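Local atomic coordinates of uncharacterized protein (PDB entry 4ZV9), a protein that is of unknown function but belongs to the dienelactone hydrolase family of alpha/beta-hydrolases and is probably a hydrolase. Residues D106-I111 against G133-A138; P10-E15 against V61-A66; E182-Y187 against Y198-Y203. All coordinates share one frame; numbering follows the deposited sequence.

Contact 1 of 3, residues D106-I111 against G133-A138; sequences DFFAAI and GGVSNA
Phe-107 meets Val-135, and Phe-108 meets Val-135 and Ala-138, where two helices of an alpha/beta-hydrolase fold pass each other. The short helical segments 106-111 and 133-138 cross at -57° with their axes 10.7 Å apart, a worked example of helices that meet through side chains and not backbone against backbone.

The aliphatic part of the contact is a single meeting: Phe-107 CB lies 3.8 Å from Val-135 CG1. This methyl stands anti to the backbone N of Val-135 (chi1 174°), which carries it toward the facing helix. The Phe-107 ring meets His-49 edge-to-face, and its side chain also touches Val-48 and Pro-75, at the ends of strands 42-48 and 71-75.

The second kind of interaction belongs to the Phe-108 ring. Ala-138 CB lies in the ring plane, 4.0 Å from CZ of Phe-108, and the same CZ is 3.8 Å from Ala-138 O. Val-135 O lies at the ring's edge, near its plane, 4.2 Å from Phe-108 CE1. Tyr-143 adds an edge-to-face partner, and a glycerol, probably from the crystallisation liquor, lies near the side chain.

No hydrogen bond joins the segments. Their polar side chains bond elsewhere: Asp-106 to Ser-21 and His-25, Asn-137 to Tyr-187 and the carbonyl of Arg-155, and Ser-136 OG to Gly-132 O, one turn back. Just before helix 132-142, Cys-130, seen here as the S,S-(2-hydroxyethyl)thiocysteine adduct, sits in a Gly-Phe-Cys-Tyr-Gly sequence consistent with the nucleophile position of dienelactone hydrolases. The chemistry implies that helix 100-116 abuts this helix through apolar side chains and ring carbons set against carbonyl oxygens, while directional bonding is left to their other faces.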
loop_
_atom_site.group_PDB
_atom_site.type_symbol
_atom_site.label_atom_id
_atom_site.label_comp_id
_atom_site.label_asym_id
_atom_site.label_seq_id
_atom_site.Cartn_x
_atom_site.Cartn_y
_atom_site.Cartn_z
ATOM N N ASP A 106 5.032 0.492 12.169
ATOM C CA ASP A 106 4.149 1.632 12.020
ATOM C C ASP A 106 3.053 1.299 11.036
ATOM O O ASP A 106 1.908 1.703 11.228
ATOM C CB ASP A 106 4.911 2.886 11.539
ATOM C CG ASP A 106 5.797 3.503 12.616
ATOM O OD1 ASP A 106 5.657 3.179 13.817
ATOM O OD2 ASP A 106 6.677 4.317 12.239
ATOM N N PHE A 107 3.393 0.613 9.950
ATOM C CA PHE A 107 2.386 0.246 8.952
ATOM C C PHE A 107 1.460 -0.850 9.459
ATOM O O PHE A 107 0.258 -0.822 9.197
ATOM C CB PHE A 107 3.034 -0.100 7.604
ATOM C CG PHE A 107 3.746 1.062 6.978
ATOM C CD1 PHE A 107 3.028 2.088 6.410
ATOM C CD2 PHE A 107 5.130 1.150 7.001
ATOM C CE1 PHE A 107 3.664 3.186 5.881
ATOM C CE2 PHE A 107 5.773 2.248 6.477
ATOM C CZ PHE A 107 5.044 3.268 5.908
ATOM N N PHE A 108 2.011 -1.790 10.221
ATOM C CA PHE A 108 1.208 -2.831 10.865
ATOM C C PHE A 108 0.235 -2.184 11.857
ATOM O O PHE A 108 -0.942 -2.534 11.894
ATOM C CB PHE A 108 2.119 -3.847 11.568
ATOM C CG PHE A 108 2.826 -4.813 10.637
ATOM C CD1 PHE A 108 2.794 -4.663 9.255
ATOM C CD2 PHE A 108 3.625 -5.816 11.164
ATOM C CE1 PHE A 108 3.479 -5.544 8.416
ATOM C CE2 PHE A 108 4.304 -6.710 10.333
ATOM C CZ PHE A 108 4.239 -6.561 8.956
ATOM N N ALA A 109 0.716 -1.198 12.615
ATOM C CA ALA A 109 -0.121 -0.483 13.577
ATOM C C ALA A 109 -1.253 0.290 12.866
ATOM O O ALA A 109 -2.338 0.444 13.407
ATOM C CB ALA A 109 0.718 0.468 14.407
ATOM N N ALA A 110 -0.991 0.770 11.656
ATOM C CA ALA A 110 -2.013 1.461 10.873
ATOM C C ALA A 110 -3.143 0.480 10.488
ATOM O O ALA A 110 -4.327 0.847 10.516
ATOM C CB ALA A 110 -1.416 2.069 9.627
ATOM N N ILE A 111 -2.785 -0.756 10.175
ATOM C CA ILE A 111 -3.791 -1.787 9.896
ATOM C C ILE A 111 -4.687 -1.962 11.129
ATOM O O ILE A 111 -5.923 -1.979 11.036
ATOM C CB ILE A 111 -3.158 -3.143 9.535
ATOM C CG1 ILE A 111 -2.420 -3.047 8.203
ATOM C CG2 ILE A 111 -4.233 -4.246 9.452
ATOM C CD1 ILE A 111 -1.539 -4.250 7.874
ATOM N N GLY A 133 5.218 -2.414 -1.466
ATOM C CA GLY A 133 4.784 -3.727 -1.952
ATOM C C GLY A 133 5.344 -4.795 -1.034
ATOM O O GLY A 133 4.656 -5.744 -0.681
ATOM N N GLY A 134 6.594 -4.611 -0.615
ATOM C CA GLY A 134 7.251 -5.487 0.360
ATOM C C GLY A 134 6.494 -5.526 1.679
ATOM O O GLY A 134 6.254 -6.604 2.252
ATOM N N VAL A 135 6.092 -4.355 2.160
ATOM C CA VAL A 135 5.302 -4.284 3.410
ATOM C C VAL A 135 3.938 -4.962 3.258
ATOM O O VAL A 135 3.477 -5.640 4.179
ATOM C CB VAL A 135 5.129 -2.829 3.865
ATOM C CG1 VAL A 135 4.183 -2.732 5.064
ATOM C CG2 VAL A 135 6.486 -2.245 4.215
ATOM N N SER A 136 3.322 -4.809 2.087
ATOM C CA SER A 136 2.041 -5.444 1.799
ATOM C C SER A 136 2.131 -6.963 1.923
ATOM O O SER A 136 1.267 -7.585 2.542
ATOM C CB SER A 136 1.520 -5.045 0.398
ATOM O OG SER A 136 1.169 -3.665 0.346
ATOM N N ASN A 137 3.177 -7.554 1.343
ATOM C CA ASN A 137 3.406 -8.977 1.481
ATOM C C ASN A 137 3.661 -9.375 2.948
ATOM O O ASN A 137 3.145 -10.385 3.418
ATOM C CB ASN A 137 4.575 -9.435 0.599
ATOM C CG ASN A 137 4.186 -9.579 -0.862
ATOM O OD1 ASN A 137 3.170 -10.181 -1.187
ATOM N ND2 ASN A 137 5.022 -9.065 -1.751
ATOM N N ALA A 138 4.480 -8.604 3.649
ATOM C CA ALA A 138 4.772 -8.883 5.044
ATOM C C ALA A 138 3.507 -8.801 5.894
ATOM O O ALA A 138 3.304 -9.601 6.821
ATOM C CB ALA A 138 5.826 -7.931 5.558
#

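Contact 2 of 3, residues P10-E15 against V61-A66; sequences PEIFAE and VARRVA
Ile-12 reaches over the helix 56-67 with both of its branches, laying CG2 on Ala-66 and CD1 on the stem of Arg-63. The CG2 methyl is 3.8 Å from Ala-66 CB, a plain methyl-to-methyl contact. The longer branch ends with CD1 3.9 Å from Arg-63 CD, and here the two side chains run at a slant to one another. A chi1 of 62° sets CG1 between the backbone N and the carbonyl carbon; chi2, at 91°, is not staggered, a mildly strained twist that turns CD1 to Arg-63.

Arg-63 offers only its aliphatic portion to this contact. Its chain bends at chi3 (-65°) and takes the guanidinium elsewhere: NE donates to the carbonyl of Val-5, NH1 bonds to Tyr-31, and NH2 forms a salt bridge with Asp-60. Partners at all three nitrogens would fix the rotation of the group and, with it, the hydrocarbon stem on which Ile-12 rests.

Beyond Ala-66, at the C-terminal end of 61-66, a water spans the two backbones. It donates to Ala-66 O at 2.7 Å and, weakly, to Glu-11 O at 3.3 Å. The carboxylate of Glu-11 also pairs with Lys-67, the last residue of the helix.

Strand 12-21 is an outermost strand of the main sheet, hydrogen-bonded to strand 28-35, whose Val-33 touches both Ile-12 and Ala-66. Across the segments themselves the direct grip is wholly apolar. The chemistry implies a buried hydrocarbon seam between edge strand and helix, bordered by a water bridge that is weak on the Glu-11 side, while the charged groups pair with residues outside both segments.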
loop_
_atom_site.group_PDB
_atom_site.type_symbol
_atom_site.label_atom_id
_atom_site.label_comp_id
_atom_site.label_asym_id
_atom_site.label_seq_id
_atom_site.Cartn_x
_atom_site.Cartn_y
_atom_site.Cartn_z
ATOM N N PRO A 10 -14.528 17.638 -4.054
ATOM C CA PRO A 10 -15.609 17.598 -3.050
ATOM C C PRO A 10 -16.106 16.202 -2.668
ATOM O O PRO A 10 -16.864 16.066 -1.704
ATOM C CB PRO A 10 -16.738 18.427 -3.688
ATOM C CG PRO A 10 -16.403 18.543 -5.132
ATOM C CD PRO A 10 -14.914 18.380 -5.270
ATOM N N GLU A 11 -15.715 15.179 -3.421
ATOM C CA GLU A 11 -16.149 13.817 -3.114
ATOM C C GLU A 11 -15.263 13.130 -2.087
ATOM O O GLU A 11 -15.548 12.004 -1.682
ATOM C CB GLU A 11 -16.242 12.982 -4.388
ATOM C CG GLU A 11 -17.339 13.481 -5.317
ATOM C CD GLU A 11 -17.538 12.605 -6.523
ATOM O OE1 GLU A 11 -16.675 11.739 -6.794
ATOM O OE2 GLU A 11 -18.567 12.797 -7.215
ATOM N N ILE A 12 -14.212 13.800 -1.637
ATOM C CA ILE A 12 -13.340 13.217 -0.615
ATOM C C ILE A 12 -13.111 14.196 0.524
ATOM O O ILE A 12 -13.335 15.401 0.370
ATOM C CB ILE A 12 -12.005 12.702 -1.195
ATOM C CG1 ILE A 12 -11.155 13.818 -1.827
ATOM C CG2 ILE A 12 -12.264 11.631 -2.241
ATOM C CD1 ILE A 12 -10.178 14.489 -0.895
ATOM N N PHE A 13 -12.765 13.655 1.691
ATOM C CA PHE A 13 -12.445 14.457 2.841
ATOM C C PHE A 13 -11.098 13.974 3.366
ATOM O O PHE A 13 -10.989 12.848 3.858
ATOM C CB PHE A 13 -13.511 14.368 3.931
ATOM C CG PHE A 13 -13.120 15.084 5.188
ATOM C CD1 PHE A 13 -13.094 16.470 5.224
ATOM C CD2 PHE A 13 -12.703 14.390 6.307
ATOM C CE1 PHE A 13 -12.719 17.144 6.377
ATOM C CE2 PHE A 13 -12.307 15.065 7.466
ATOM C CZ PHE A 13 -12.318 16.441 7.496
ATOM N N ALA A 14 -10.091 14.847 3.311
ATOM C CA ALA A 14 -8.728 14.506 3.715
ATOM C C ALA A 14 -8.230 15.301 4.920
ATOM O O ALA A 14 -8.502 16.491 5.027
ATOM C CB ALA A 14 -7.776 14.751 2.550
ATOM N N GLU A 15 -7.528 14.629 5.824
ATOM C CA GLU A 15 -6.948 15.286 6.988
ATOM C C GLU A 15 -5.765 14.494 7.487
ATOM O O GLU A 15 -5.714 13.278 7.293
ATOM C CB GLU A 15 -7.969 15.479 8.130
ATOM C CG GLU A 15 -8.450 14.185 8.769
ATOM C CD GLU A 15 -9.499 14.385 9.853
ATOM O OE1 GLU A 15 -9.609 15.503 10.404
ATOM O OE2 GLU A 15 -10.208 13.397 10.148
ATOM N N VAL A 61 -2.575 8.962 -4.316
ATOM C CA VAL A 61 -3.087 7.594 -4.381
ATOM C C VAL A 61 -4.128 7.371 -3.279
ATOM O O VAL A 61 -5.158 6.740 -3.517
ATOM C CB VAL A 61 -1.955 6.555 -4.323
ATOM C CG1 VAL A 61 -2.516 5.146 -4.172
ATOM C CG2 VAL A 61 -1.112 6.657 -5.580
ATOM N N ALA A 62 -3.862 7.904 -2.088
ATOM C CA ALA A 62 -4.810 7.796 -0.987
ATOM C C ALA A 62 -6.141 8.426 -1.376
ATOM O O ALA A 62 -7.209 7.855 -1.103
ATOM C CB ALA A 62 -4.246 8.404 0.273
ATOM N N ARG A 63 -6.095 9.576 -2.028
ATOM C CA ARG A 63 -7.311 10.216 -2.502
ATOM C C ARG A 63 -8.020 9.379 -3.580
ATOM O O ARG A 63 -9.249 9.302 -3.585
ATOM C CB ARG A 63 -7.042 11.629 -3.000
ATOM C CG ARG A 63 -6.593 12.589 -1.906
ATOM C CD ARG A 63 -6.588 14.038 -2.389
ATOM N NE ARG A 63 -5.613 14.296 -3.443
ATOM C CZ ARG A 63 -4.349 14.649 -3.250
ATOM N NH1 ARG A 63 -3.832 14.755 -2.026
ATOM N NH2 ARG A 63 -3.572 14.875 -4.298
ATOM N N ARG A 64 -7.261 8.712 -4.449
ATOM C CA ARG A 64 -7.868 7.822 -5.465
ATOM C C ARG A 64 -8.614 6.660 -4.800
ATOM O O ARG A 64 -9.673 6.259 -5.261
ATOM C CB ARG A 64 -6.828 7.255 -6.415
ATOM C CG ARG A 64 -6.041 8.320 -7.171
ATOM C CD ARG A 64 -4.975 7.694 -8.055
ATOM N NE ARG A 64 -3.914 8.643 -8.331
ATOM C CZ ARG A 64 -2.852 8.396 -9.079
ATOM N NH1 ARG A 64 -2.722 7.224 -9.700
ATOM N NH2 ARG A 64 -1.927 9.346 -9.232
ATOM N N VAL A 65 -8.052 6.133 -3.721
ATOM C CA VAL A 65 -8.702 5.085 -2.964
ATOM C C VAL A 65 -10.022 5.569 -2.365
ATOM O O VAL A 65 -11.034 4.853 -2.398
ATOM C CB VAL A 65 -7.775 4.531 -1.855
ATOM C CG1 VAL A 65 -8.522 3.554 -0.961
ATOM C CG2 VAL A 65 -6.569 3.846 -2.493
ATOM N N ALA A 66 -10.018 6.767 -1.798
ATOM C CA ALA A 66 -11.237 7.328 -1.234
ATOM C C ALA A 66 -12.274 7.609 -2.325
ATOM O O ALA A 66 -13.469 7.456 -2.089
ATOM C CB ALA A 66 -10.938 8.592 -0.429
HETATM O O HOH W 1 -15.634 8.858 -2.699
#

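Contact 3 of 3, residues E182-Y187 against Y198-Y203; sequences EGWPAY and YEAYIY
Trp-184 drives the six-membered end of its indole at strand 198-203, where Ala-200 and Tyr-198 receive it. The closest approach is to the methyl group: Ala-200 CB lies 3.3 Å from CZ2 of Trp-184, a tight fit, and 3.7 Å from CH2 of the same ring. The methyl comes at a slant to the indole plane. With CG anti to the backbone N (chi1 171°), the indole projects from the helix across to the strand.

Tyr-198 meets the same end of the indole differently. Its CE2 sits at the edge of the tryptophan, near the indole plane and 3.9 Å from Trp-184 CH2. The planes of the indole's six-membered ring and the Tyr-198 ring stand at 72°, with centroids 6.0 Å apart, and the two side chains meet obliquely. The phenol oxygen of Tyr-198 bonds to Glu-188, one turn along the helix from Trp-184, which would steady the ring's position.

The strand's alternation sends Glu-199 and Tyr-201 away from the indole, where Tyr-201 OH donates to Glu-199 OE1 at 2.7 Å, reaching it from above the carboxylate plane.

Strands 169-174 and 198-203 run parallel and helix 184-193 lies between them in sequence, a beta-alpha-beta crossover. Trp-184 packs its helix against both strands, touching Leu-171 and Phe-173 of the first and Leu-191 of its own helix. The opposite face of strand 198-203 is taken by helix 220-237, through Arg-229 against Tyr-201 and Trp-233 against Glu-199.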
loop_
_atom_site.group_PDB
_atom_site.type_symbol
_atom_site.label_atom_id
_atom_site.label_comp_id
_atom_site.label_asym_id
_atom_site.label_seq_id
_atom_site.Cartn_x
_atom_site.Cartn_y
_atom_site.Cartn_z
ATOM N N GLU A 182 13.185 -11.764 -9.882
ATOM C CA GLU A 182 14.051 -12.910 -9.553
ATOM C C GLU A 182 13.446 -13.786 -8.477
ATOM O O GLU A 182 13.582 -14.994 -8.516
ATOM C CB GLU A 182 15.377 -12.404 -8.977
ATOM C CG GLU A 182 16.589 -13.249 -9.298
ATOM C CD GLU A 182 17.873 -12.580 -8.838
ATOM O OE1 GLU A 182 17.798 -11.476 -8.241
ATOM O OE2 GLU A 182 18.957 -13.141 -9.103
ATOM N N GLY A 183 12.817 -13.153 -7.493
ATOM C CA GLY A 183 12.217 -13.880 -6.379
ATOM C C GLY A 183 10.787 -14.358 -6.579
ATOM O O GLY A 183 10.271 -15.130 -5.770
ATOM N N TRP A 184 10.146 -13.933 -7.664
ATOM C CA TRP A 184 8.752 -14.308 -7.910
ATOM C C TRP A 184 8.512 -15.817 -8.072
ATOM O O TRP A 184 7.611 -16.359 -7.438
ATOM C CB TRP A 184 8.147 -13.488 -9.057
ATOM C CG TRP A 184 6.788 -13.945 -9.514
ATOM C CD1 TRP A 184 6.433 -14.266 -10.790
ATOM C CD2 TRP A 184 5.619 -14.181 -8.702
ATOM N NE1 TRP A 184 5.117 -14.665 -10.831
ATOM C CE2 TRP A 184 4.593 -14.625 -9.567
ATOM C CE3 TRP A 184 5.338 -14.060 -7.334
ATOM C CZ2 TRP A 184 3.307 -14.950 -9.113
ATOM C CZ3 TRP A 184 4.050 -14.375 -6.880
ATOM C CH2 TRP A 184 3.057 -14.813 -7.770
ATOM N N PRO A 185 9.316 -16.512 -8.903
ATOM C CA PRO A 185 9.032 -17.932 -9.063
ATOM C C PRO A 185 8.978 -18.732 -7.754
ATOM O O PRO A 185 8.119 -19.601 -7.611
ATOM C CB PRO A 185 10.174 -18.415 -9.982
ATOM C CG PRO A 185 10.514 -17.214 -10.801
ATOM C CD PRO A 185 10.311 -16.032 -9.881
ATOM N N ALA A 186 9.890 -18.470 -6.823
ATOM C CA ALA A 186 9.873 -19.184 -5.548
ATOM C C ALA A 186 8.610 -18.833 -4.750
ATOM O O ALA A 186 8.008 -19.686 -4.112
ATOM C CB ALA A 186 11.121 -18.870 -4.732
ATOM N N TYR A 187 8.202 -17.570 -4.812
ATOM C CA TYR A 187 7.006 -17.117 -4.107
ATOM C C TYR A 187 5.768 -17.762 -4.718
ATOM O O TYR A 187 4.923 -18.314 -4.005
ATOM C CB TYR A 187 6.939 -15.585 -4.155
ATOM C CG TYR A 187 5.884 -14.909 -3.293
ATOM C CD1 TYR A 187 5.325 -15.535 -2.176
ATOM C CD2 TYR A 187 5.560 -13.580 -3.511
ATOM C CE1 TYR A 187 4.383 -14.883 -1.381
ATOM C CE2 TYR A 187 4.641 -12.922 -2.712
ATOM C CZ TYR A 187 4.056 -13.573 -1.649
ATOM O OH TYR A 187 3.157 -12.899 -0.852
ATOM N N TYR A 198 -4.466 -16.075 -5.180
ATOM C CA TYR A 198 -3.685 -14.966 -5.705
ATOM C C TYR A 198 -3.891 -14.805 -7.200
ATOM O O TYR A 198 -4.341 -15.724 -7.877
ATOM C CB TYR A 198 -2.186 -15.183 -5.446
ATOM C CG TYR A 198 -1.552 -16.179 -6.395
ATOM C CD1 TYR A 198 -1.670 -17.547 -6.178
ATOM C CD2 TYR A 198 -0.865 -15.757 -7.526
ATOM C CE1 TYR A 198 -1.118 -18.460 -7.054
ATOM C CE2 TYR A 198 -0.298 -16.670 -8.411
ATOM C CZ TYR A 198 -0.430 -18.015 -8.166
ATOM O OH TYR A 198 0.125 -18.927 -9.039
ATOM N N GLU A 199 -3.573 -13.612 -7.695
ATOM C CA GLU A 199 -3.494 -13.352 -9.134
ATOM C C GLU A 199 -2.257 -12.490 -9.302
ATOM O O GLU A 199 -2.015 -11.589 -8.495
ATOM C CB GLU A 199 -4.717 -12.623 -9.693
ATOM C CG GLU A 199 -5.971 -13.472 -9.770
ATOM C CD GLU A 199 -7.136 -12.757 -10.436
ATOM O OE1 GLU A 199 -6.933 -11.695 -11.065
ATOM O OE2 GLU A 199 -8.269 -13.270 -10.342
ATOM N N ALA A 200 -1.453 -12.794 -10.316
ATOM C CA ALA A 200 -0.233 -12.031 -10.554
ATOM C C ALA A 200 -0.174 -11.629 -12.004
ATOM O O ALA A 200 -0.548 -12.398 -12.882
ATOM C CB ALA A 200 0.995 -12.838 -10.181
ATOM N N TYR A 201 0.272 -10.405 -12.242
ATOM C CA TYR A 201 0.364 -9.877 -13.590
ATOM C C TYR A 201 1.726 -9.266 -13.821
ATOM O O TYR A 201 2.239 -8.521 -12.976
ATOM C CB TYR A 201 -0.722 -8.831 -13.832
ATOM C CG TYR A 201 -2.100 -9.411 -13.737
ATOM C CD1 TYR A 201 -2.671 -10.080 -14.827
ATOM C CD2 TYR A 201 -2.828 -9.329 -12.557
ATOM C CE1 TYR A 201 -3.938 -10.633 -14.737
ATOM C CE2 TYR A 201 -4.099 -9.868 -12.460
ATOM C CZ TYR A 201 -4.644 -10.524 -13.547
ATOM O OH TYR A 201 -5.894 -11.076 -13.445
ATOM N N ILE A 202 2.314 -9.606 -14.962
ATOM C CA ILE A 202 3.586 -9.042 -15.370
ATOM C C ILE A 202 3.273 -8.113 -16.535
ATOM O O ILE A 202 2.782 -8.556 -17.564
ATOM C CB ILE A 202 4.584 -10.139 -15.770
ATOM C CG1 ILE A 202 4.838 -11.044 -14.568
ATOM C CG2 ILE A 202 5.898 -9.524 -16.233
ATOM C CD1 ILE A 202 5.562 -12.328 -14.907
ATOM N N TYR A 203 3.583 -6.830 -16.371
ATOM C CA TYR A 203 3.271 -5.816 -17.369
ATOM C C TYR A 203 4.442 -5.709 -18.343
ATOM O O TYR A 203 5.559 -5.394 -17.925
ATOM C CB TYR A 203 2.944 -4.482 -16.668
ATOM C CG TYR A 203 1.709 -4.623 -15.799
ATOM C CD1 TYR A 203 1.786 -5.204 -14.540
ATOM C CD2 TYR A 203 0.449 -4.244 -16.268
ATOM C CE1 TYR A 203 0.653 -5.377 -13.761
ATOM C CE2 TYR A 203 -0.690 -4.411 -15.494
ATOM C CZ TYR A 203 -0.584 -4.976 -14.241
ATOM O OH TYR A 203 -1.711 -5.162 -13.461
#

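How the contacts relate
Contact 1, between two helices beside the main sheet, lies nearest the centre of the chain yet is only partly buried. Contact 2, farther out at that sheet's edge strand, has all its touching residues buried; contact 3 is farthest out and partly buried, on the parallel strand pair 169-174 and 198-203. No helix or strand is shared, yet contacts 1 and 3 touch through a probable hydrogen bond of 2.7 Å between Asn-137 OD1 and Tyr-187 OH; contacts 2 and 3 fall on opposite sides of the chain's centre. Aromatic groups do the reaching in contacts 1 and 3, whereas contact 2 relies on aliphatic branches and adds a water bridge.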